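Galactonate dehydratase (Zobellia galactanivorans, PDB 5OLC) belongs to the enolase superfamily, with a mandelate racemase-like N-terminal domain and a TIM-barrel-like C-terminal domain. Local coordinates at residues W226-V231 and G252-Y257. Residues are numbered along the deposited sequence; the frame is centred on the assembly and turned at random.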
loop_
_atom_site.group_PDB
_atom_site.type_symbol
_atom_site.label_atom_id
_atom_site.label_comp_id
_atom_site.label_asym_id
_atom_site.label_seq_id
_atom_site.Cartn_x
_atom_site.Cartn_y
_atom_site.Cartn_z
ATOM N N TRP A 226 2.572 -12.345 -28.583
ATOM C CA TRP A 226 2.654 -12.542 -27.135
ATOM C C TRP A 226 3.792 -13.491 -26.719
ATOM O O TRP A 226 4.257 -14.302 -27.522
ATOM C CB TRP A 226 1.304 -12.944 -26.467
ATOM C CG TRP A 226 0.890 -14.376 -26.588
ATOM C CD1 TRP A 226 1.477 -15.454 -25.998
ATOM C CD2 TRP A 226 -0.299 -14.864 -27.220
ATOM N NE1 TRP A 226 0.774 -16.595 -26.292
ATOM C CE2 TRP A 226 -0.318 -16.264 -27.052
ATOM C CE3 TRP A 226 -1.316 -14.264 -27.982
ATOM C CZ2 TRP A 226 -1.324 -17.071 -27.596
ATOM C CZ3 TRP A 226 -2.319 -15.062 -28.510
ATOM C CH2 TRP A 226 -2.325 -16.446 -28.305
ATOM N N PHE A 227 4.216 -13.379 -25.441
ATOM C CA PHE A 227 5.228 -14.214 -24.824
ATOM C C PHE A 227 4.544 -15.073 -23.753
ATOM O O PHE A 227 4.098 -14.563 -22.720
ATOM C CB PHE A 227 6.386 -13.362 -24.263
ATOM C CG PHE A 227 7.662 -14.081 -23.855
ATOM C CD1 PHE A 227 7.776 -15.464 -23.978
ATOM C CD2 PHE A 227 8.742 -13.373 -23.333
ATOM C CE1 PHE A 227 8.940 -16.120 -23.592
ATOM C CE2 PHE A 227 9.914 -14.033 -22.954
ATOM C CZ PHE A 227 10.001 -15.402 -23.079
ATOM N N GLU A 228 4.438 -16.385 -24.048
ATOM C CA GLU A 228 3.809 -17.402 -23.208
ATOM C C GLU A 228 4.778 -17.981 -22.193
ATOM O O GLU A 228 5.919 -18.300 -22.535
ATOM C CB GLU A 228 3.175 -18.510 -24.068
ATOM C CG GLU A 228 2.005 -19.201 -23.387
ATOM C CD GLU A 228 1.328 -20.289 -24.197
ATOM O OE1 GLU A 228 0.702 -19.958 -25.229
ATOM O OE2 GLU A 228 1.382 -21.467 -23.777
ATOM N N GLU A 229 4.302 -18.101 -20.937
ATOM C CA GLU A 229 5.033 -18.604 -19.768
ATOM C C GLU A 229 6.535 -18.140 -19.763
ATOM O O GLU A 229 7.435 -18.987 -19.811
ATOM C CB GLU A 229 4.859 -20.138 -19.656
ATOM C CG GLU A 229 3.456 -20.575 -19.259
ATOM C CD GLU A 229 3.146 -20.603 -17.772
ATOM O OE1 GLU A 229 3.738 -21.442 -17.054
ATOM O OE2 GLU A 229 2.248 -19.844 -17.339
ATOM N N PRO A 230 6.820 -16.807 -19.770
ATOM C CA PRO A 230 8.224 -16.344 -19.848
ATOM C C PRO A 230 9.137 -16.701 -18.672
ATOM O O PRO A 230 10.324 -16.933 -18.884
ATOM C CB PRO A 230 8.081 -14.834 -19.993
ATOM C CG PRO A 230 6.771 -14.521 -19.364
ATOM C CD PRO A 230 5.897 -15.655 -19.756
ATOM N N VAL A 231 8.600 -16.693 -17.443
ATOM C CA VAL A 231 9.335 -17.048 -16.224
ATOM C C VAL A 231 8.532 -18.096 -15.431
ATOM O O VAL A 231 7.467 -18.525 -15.890
ATOM C CB VAL A 231 9.757 -15.829 -15.349
ATOM C CG1 VAL A 231 10.697 -14.883 -16.100
ATOM C CG2 VAL A 231 8.545 -15.084 -14.786
ATOM N N GLY A 252 0.282 -16.169 -19.548
ATOM C CA GLY A 252 0.565 -17.074 -18.441
ATOM C C GLY A 252 -0.663 -17.577 -17.726
ATOM O O GLY A 252 -1.734 -16.985 -17.832
ATOM N N GLY A 253 -0.499 -18.668 -16.997
ATOM C CA GLY A 253 -1.583 -19.262 -16.234
ATOM C C GLY A 253 -1.786 -20.721 -16.541
ATOM O O GLY A 253 -2.672 -21.334 -15.944
ATOM N N GLU A 254 -0.975 -21.299 -17.477
ATOM C CA GLU A 254 -1.025 -22.729 -17.827
ATOM C C GLU A 254 -1.095 -23.505 -16.513
ATOM O O GLU A 254 -2.039 -24.254 -16.284
ATOM C CB GLU A 254 0.273 -23.167 -18.522
ATOM C CG GLU A 254 0.433 -22.830 -19.990
ATOM C CD GLU A 254 1.590 -23.580 -20.631
ATOM O OE1 GLU A 254 2.344 -22.949 -21.407
ATOM O OE2 GLU A 254 1.757 -24.791 -20.345
ATOM N N CYS A 255 -0.123 -23.215 -15.617
ATOM C CA CYS A 255 0.111 -23.803 -14.300
ATOM C C CYS A 255 -0.741 -23.182 -13.164
ATOM O O CYS A 255 -0.502 -23.480 -11.987
ATOM C CB CYS A 255 1.602 -23.759 -13.977
ATOM S SG CYS A 255 2.667 -24.192 -15.376
ATOM N N GLU A 256 -1.753 -22.358 -13.515
ATOM C CA GLU A 256 -2.665 -21.763 -12.533
ATOM C C GLU A 256 -3.965 -22.552 -12.449
ATOM O O GLU A 256 -4.523 -22.951 -13.470
ATOM C CB GLU A 256 -2.905 -20.273 -12.798
ATOM C CG GLU A 256 -1.816 -19.367 -12.251
ATOM C CD GLU A 256 -1.690 -19.261 -10.740
ATOM O OE1 GLU A 256 -2.671 -19.564 -10.027
ATOM O OE2 GLU A 256 -0.605 -18.852 -10.269
ATOM N N TYR A 257 -4.402 -22.836 -11.219
ATOM C CA TYR A 257 -5.567 -23.666 -10.927
ATOM C C TYR A 257 -6.579 -22.947 -10.040
ATOM O O TYR A 257 -6.207 -22.278 -9.072
ATOM C CB TYR A 257 -5.114 -24.978 -10.244
ATOM C CG TYR A 257 -4.184 -25.841 -11.078
ATOM C CD1 TYR A 257 -2.814 -25.590 -11.121
ATOM C CD2 TYR A 257 -4.667 -26.940 -11.783
ATOM C CE1 TYR A 257 -1.957 -26.369 -11.901
ATOM C CE2 TYR A 257 -3.820 -27.734 -12.558
ATOM C CZ TYR A 257 -2.465 -27.443 -12.615
ATOM O OH TYR A 257 -1.627 -28.239 -13.359
#
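The carboxylates of E228 and E254 meet tip to tip, and the methylene chain of E229 lies against E254. The E254 group is turned 87° from that of E228 and 43° from that of E229. CG of E229 lies over one face of the E254 carboxylate, near its OE1 end, 3.4 Å from OE1. OE2 of E228 is offset to the other side of that plane, 3.0 Å from the same OE1. These two like-charged oxygens lie close together, and K172 makes a salt bridge to E228 OE2. E228 and E254 cross at about a right angle. Within 226-231, P230 CB sits over the centre of one face of the F227 ring, and E228 N lies at the edge of W226.

E229 points into the loop 252-257. Its chain is bent at chi2 (-85°), which turns the carboxylate to the start of that loop. OE2 takes a nearly straight hydrogen bond of 3.0 Å from G253 N, met nearly along the C-O axis of the acid. The same OE2 lies 3.4 Å from CA of G252. OE1 sits 3.4 Å from SG of C255 and has a weak hydrogen bond to H205. CD of E229 rests 3.9 Å from CB of E254.

G253 begins a type I turn that ends at E256, closed by E256 N to G253 O. Its backbone conformation suits glycine. At the end of the turn, E256 forms a salt bridge with R98 of the second subunit.

The contact joins the ends of two neighbouring parallel strands, 224-228 and 250-252, in the barrel of the enolase-type fold. In this superfamily such strand ends line the active site. E228 and E254 both pack on D202, so three acids gather at or just past the ends of successive barrel strands. This is consistent with the divalent-metal site that acids at these strand ends form in relatives.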